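Local coordinates for regulatory protein SdiA (Escherichia coli, PDB 4LFU), which acts as a LuxR-type quorum-sensing transcription factor that responds to autoinducers from other bacteria and activates cell-division genes, at residues A[90-95]-A[148-153]; A[35-40]-A[143-148]. All coordinates share one frame; numbering follows the deposited sequence.

Contact 1 of 2, residues A[90-95]-A[148-153]; sequences QGHLMW and DELQLK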
# COMPACT_ATOMS: atom_id res chain seq x y z
N GLN A 90 -13.59 3.26 -1.31
CA GLN A 90 -12.87 3.05 -2.58
C GLN A 90 -11.78 4.10 -2.81
O GLN A 90 -11.56 4.52 -3.94
CB GLN A 90 -13.83 3.01 -3.78
CG GLN A 90 -14.12 1.60 -4.33
CD GLN A 90 -15.18 0.90 -3.53
OE1 GLN A 90 -16.15 1.53 -3.08
NE2 GLN A 90 -15.01 -0.40 -3.32
N GLY A 91 -11.13 4.54 -1.74
CA GLY A 91 -10.15 5.62 -1.84
C GLY A 91 -10.73 7.02 -2.02
O GLY A 91 -9.98 8.00 -2.08
N HIS A 92 -12.05 7.12 -2.03
CA HIS A 92 -12.78 8.33 -2.37
C HIS A 92 -13.63 8.89 -1.22
O HIS A 92 -14.20 8.15 -0.42
CB HIS A 92 -13.67 8.04 -3.59
CG HIS A 92 -14.28 9.26 -4.21
ND1 HIS A 92 -13.54 10.17 -4.94
CD2 HIS A 92 -15.56 9.72 -4.21
CE1 HIS A 92 -14.34 11.13 -5.38
NE2 HIS A 92 -15.57 10.88 -4.95
N LEU A 93 -13.70 10.21 -1.16
CA LEU A 93 -14.47 10.92 -0.13
C LEU A 93 -15.05 12.25 -0.64
O LEU A 93 -14.33 13.24 -0.81
CB LEU A 93 -13.64 11.13 1.14
CG LEU A 93 -14.26 11.90 2.32
CD1 LEU A 93 -15.53 11.21 2.88
CD2 LEU A 93 -13.20 12.08 3.41
N MET A 94 -16.35 12.25 -0.90
CA MET A 94 -17.08 13.47 -1.22
C MET A 94 -17.38 14.13 0.12
O MET A 94 -17.89 13.46 1.01
CB MET A 94 -18.38 13.11 -1.97
CG MET A 94 -19.22 14.32 -2.41
SD MET A 94 -18.47 15.13 -3.81
CE MET A 94 -18.68 16.84 -3.36
N TRP A 95 -17.05 15.41 0.28
CA TRP A 95 -17.30 16.09 1.59
C TRP A 95 -18.78 16.30 1.86
O TRP A 95 -19.55 16.62 0.96
CB TRP A 95 -16.56 17.43 1.75
CG TRP A 95 -15.08 17.38 1.51
CD1 TRP A 95 -14.30 16.26 1.31
CD2 TRP A 95 -14.18 18.50 1.45
NE1 TRP A 95 -12.99 16.63 1.11
CE2 TRP A 95 -12.89 17.99 1.19
CE3 TRP A 95 -14.35 19.89 1.56
CZ2 TRP A 95 -11.77 18.81 1.07
CZ3 TRP A 95 -13.24 20.72 1.42
CH2 TRP A 95 -11.96 20.17 1.19
N ASP A 148 -18.93 8.58 -11.02
CA ASP A 148 -18.00 7.56 -11.50
C ASP A 148 -16.82 8.21 -12.25
O ASP A 148 -15.66 7.83 -12.08
CB ASP A 148 -18.74 6.58 -12.44
CG ASP A 148 -20.15 6.18 -11.93
OD1 ASP A 148 -20.90 7.04 -11.39
OD2 ASP A 148 -20.53 4.98 -12.09
N GLU A 149 -17.14 9.19 -13.09
CA GLU A 149 -16.13 9.92 -13.82
C GLU A 149 -15.16 10.64 -12.88
O GLU A 149 -13.94 10.46 -12.98
CB GLU A 149 -16.79 10.91 -14.78
CG GLU A 149 -15.85 11.48 -15.83
CD GLU A 149 -16.43 12.69 -16.55
OE1 GLU A 149 -15.71 13.72 -16.65
OE2 GLU A 149 -17.60 12.64 -17.00
N LEU A 150 -15.70 11.45 -11.96
CA LEU A 150 -14.90 12.17 -10.95
C LEU A 150 -14.01 11.24 -10.11
O LEU A 150 -12.87 11.55 -9.84
CB LEU A 150 -15.79 13.04 -10.04
CG LEU A 150 -15.13 13.79 -8.87
CD1 LEU A 150 -14.23 14.88 -9.39
CD2 LEU A 150 -16.16 14.39 -7.90
N GLN A 151 -14.56 10.09 -9.72
CA GLN A 151 -13.83 9.11 -8.93
C GLN A 151 -12.63 8.54 -9.68
O GLN A 151 -11.52 8.49 -9.13
CB GLN A 151 -14.75 7.98 -8.52
CG GLN A 151 -15.65 8.38 -7.38
CD GLN A 151 -16.37 7.21 -6.79
OE1 GLN A 151 -17.60 7.14 -6.86
NE2 GLN A 151 -15.61 6.26 -6.22
N LEU A 152 -12.86 8.13 -10.93
CA LEU A 152 -11.84 7.50 -11.75
C LEU A 152 -10.75 8.50 -12.16
O LEU A 152 -9.56 8.13 -12.23
CB LEU A 152 -12.47 6.84 -12.98
CG LEU A 152 -13.19 5.49 -12.78
CD1 LEU A 152 -14.04 5.18 -14.01
CD2 LEU A 152 -12.21 4.37 -12.53
N LYS A 153 -11.15 9.75 -12.40
CA LYS A 153 -10.21 10.81 -12.75
C LYS A 153 -9.30 11.17 -11.60
O LYS A 153 -8.11 11.34 -11.79
CB LYS A 153 -10.94 12.05 -13.27
CG LYS A 153 -11.41 11.88 -14.70
CD LYS A 153 -12.00 13.15 -15.25
CE LYS A 153 -12.45 12.96 -16.69
NZ LYS A 153 -12.77 14.29 -17.29
O HOH W 1 -12.57 5.81 -6.06
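The short strand 92-94 passes beside the first turns of helix 147-167, with the CA atoms of His92 and Gln151 6.7 Å apart. These two side chains carry the contact, crossing at about a right angle. CG of Gln151 sits over the centre of the His92 imidazole, 3.4 Å from the ring centroid and only 7° off the ring normal, a CH-pi contact made straight onto the face. Beyond CG the glutamine chain stays extended (chi2 -169°). Its amide stacks on the ring with the planes 15° apart, and NE2 comes to 3.7 Å from His92 CB. ND1 of the ring is hydrogen-bonded to Gln121 OE1 on the neighbouring strand 117-124. Here the edge strand of the antiparallel sheet of the autoinducer-binding domain, a GAF-clan fold, meets the long helix packed against that sheet. One water bridges the Gln90 carbonyl and the Gln151 amide, donating to Gln90 O at 2.7 Å and accepting from Gln151 NE2 at 3.1 Å. One residue earlier on the helix, Leu150 approaches the ring loosely, its CG 4.5 Å from His92 CE1. Arg10 of the second subunit packs on Gln151.

Contact 2 of 2, residues A[35-40]-A[143-148]; sequences QQLEYD and IPILSD
Leu37 and Ile145 meet through their methyl ends, Leu37 CD2 lying 3.7 Å from Ile145 CD1, with the two side chains crossing at about a right angle. Ile145 extends toward the leucine because its CG1 stands opposite the backbone N (chi1 -161°) and CD1 continues that line (chi2 152°). Ile143 approaches the same residue differently: its CD1 comes to 3.7 Å from the carbonyl oxygen Leu37 O, so it packs on the backbone where Ile145 packs on the branch. No hydrogen bond crosses between 35-40 and 143-148, and the join is van der Waals packing, methyl on methyl and methyl on carbonyl oxygen. Helix 23-36 ends here in a Schellman motif, with Glu38 at positive phi (71°) and its N bonded to Gln35 O at 3.0 Å; the turn leads the chain away to strand 41-47. On the other side, Leu146 takes the N-cap position of helix 147-167, so in this autoinducer-binding domain the end of one helix packs beside the approach to another. Leu37 also rests on Phe135 of the central strand 130-137, while Ile143 touches Arg137, whose guanidinium is hydrogen-bonded to Glu38 O and makes a cation-pi contact with Tyr39.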
# COMPACT_ATOMS: atom_id res chain seq x y z
N GLN A 35 -9.20 22.95 -11.90
CA GLN A 35 -9.91 23.98 -12.66
C GLN A 35 -10.85 23.43 -13.72
O GLN A 35 -11.98 23.90 -13.85
CB GLN A 35 -8.90 24.98 -13.25
CG GLN A 35 -8.55 26.08 -12.22
CD GLN A 35 -7.19 26.75 -12.42
OE1 GLN A 35 -6.71 27.45 -11.53
NE2 GLN A 35 -6.57 26.54 -13.59
N GLN A 36 -10.41 22.40 -14.45
CA GLN A 36 -11.26 21.73 -15.44
C GLN A 36 -12.47 21.03 -14.82
O GLN A 36 -13.55 21.00 -15.41
CB GLN A 36 -10.46 20.74 -16.27
CG GLN A 36 -9.59 21.42 -17.31
CD GLN A 36 -8.84 20.44 -18.18
OE1 GLN A 36 -9.34 19.35 -18.51
NE2 GLN A 36 -7.63 20.81 -18.57
N LEU A 37 -12.28 20.48 -13.62
CA LEU A 37 -13.40 19.89 -12.87
C LEU A 37 -14.23 20.95 -12.15
O LEU A 37 -15.17 20.60 -11.44
CB LEU A 37 -12.89 18.83 -11.89
CG LEU A 37 -12.14 17.63 -12.47
CD1 LEU A 37 -11.47 16.85 -11.35
CD2 LEU A 37 -13.10 16.74 -13.23
N GLU A 38 -13.89 22.23 -12.34
CA GLU A 38 -14.59 23.38 -11.70
C GLU A 38 -14.32 23.50 -10.21
O GLU A 38 -15.23 23.73 -9.43
CB GLU A 38 -16.11 23.36 -11.96
CG GLU A 38 -16.58 24.29 -13.06
CD GLU A 38 -17.20 23.57 -14.26
OE1 GLU A 38 -18.09 24.16 -14.92
OE2 GLU A 38 -16.81 22.41 -14.54
N TYR A 39 -13.06 23.35 -9.81
CA TYR A 39 -12.68 23.52 -8.42
C TYR A 39 -11.76 24.71 -8.32
O TYR A 39 -11.08 25.04 -9.28
CB TYR A 39 -12.01 22.26 -7.86
CG TYR A 39 -13.02 21.18 -7.56
CD1 TYR A 39 -13.86 21.26 -6.45
CD2 TYR A 39 -13.15 20.08 -8.41
CE1 TYR A 39 -14.79 20.27 -6.18
CE2 TYR A 39 -14.09 19.09 -8.15
CZ TYR A 39 -14.90 19.18 -7.04
OH TYR A 39 -15.81 18.17 -6.81
N ASP A 40 -11.76 25.36 -7.16
CA ASP A 40 -10.96 26.56 -6.93
C ASP A 40 -9.60 26.20 -6.38
O ASP A 40 -8.58 26.79 -6.76
CB ASP A 40 -11.68 27.48 -5.94
CG ASP A 40 -12.98 28.02 -6.49
OD1 ASP A 40 -13.01 28.38 -7.69
OD2 ASP A 40 -13.96 28.07 -5.75
N ILE A 143 -22.89 21.50 -9.65
CA ILE A 143 -22.21 21.26 -10.92
C ILE A 143 -22.59 19.86 -11.41
O ILE A 143 -22.59 18.89 -10.62
CB ILE A 143 -20.66 21.44 -10.83
CG1 ILE A 143 -20.01 20.28 -10.06
CG2 ILE A 143 -20.32 22.82 -10.21
CD1 ILE A 143 -18.72 19.74 -10.69
N PRO A 144 -22.93 19.73 -12.71
CA PRO A 144 -23.26 18.39 -13.17
C PRO A 144 -21.98 17.59 -13.47
O PRO A 144 -21.25 17.92 -14.42
CB PRO A 144 -24.10 18.64 -14.44
CG PRO A 144 -24.11 20.16 -14.65
CD PRO A 144 -23.02 20.73 -13.79
N ILE A 145 -21.68 16.59 -12.65
CA ILE A 145 -20.56 15.67 -12.93
C ILE A 145 -20.87 14.24 -12.48
O ILE A 145 -21.30 14.01 -11.35
CB ILE A 145 -19.18 16.18 -12.39
CG1 ILE A 145 -18.03 15.45 -13.11
CG2 ILE A 145 -19.08 16.03 -10.87
CD1 ILE A 145 -16.74 16.23 -13.20
N LEU A 146 -20.64 13.30 -13.39
CA LEU A 146 -20.84 11.89 -13.13
C LEU A 146 -19.93 11.45 -11.98
O LEU A 146 -18.72 11.65 -12.04
CB LEU A 146 -20.53 11.10 -14.40
CG LEU A 146 -21.47 10.01 -14.93
CD1 LEU A 146 -21.12 9.73 -16.39
CD2 LEU A 146 -21.39 8.74 -14.11
N SER A 147 -20.52 10.88 -10.93
CA SER A 147 -19.78 10.45 -9.73
C SER A 147 -18.64 9.49 -10.08
O SER A 147 -17.53 9.59 -9.54
CB SER A 147 -20.75 9.78 -8.75
OG SER A 147 -20.11 9.43 -7.54
N ASP A 148 -18.93 8.58 -11.02
CA ASP A 148 -18.00 7.56 -11.50
C ASP A 148 -16.82 8.21 -12.25
O ASP A 148 -15.66 7.83 -12.08
CB ASP A 148 -18.74 6.58 -12.44
CG ASP A 148 -20.15 6.18 -11.93
OD1 ASP A 148 -20.90 7.04 -11.39
OD2 ASP A 148 -20.53 4.98 -12.09

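From the N terminus, the chain first gives 35-40, at the end of helix 23-36, then 90-95 on the edge strand of the sheet, before reaching 143-148, which runs into helix 147-167, and 148-153 in its first turns. Contact 2 closes a loop of 102 residues and contact 1 one of 52; their segments alternate, so the two loops cross. The segments overlap at Asp148, which forms a salt bridge with Arg11 of the second subunit. The centres lie about 11 Å apart, and Leu150 joins them, its CD1 3.9 Å from Leu37 CD1. Contact 2 ties the turn after helix 23-36 to the lead-in of helix 147-167; contact 1 ties that helix to strand 92-94.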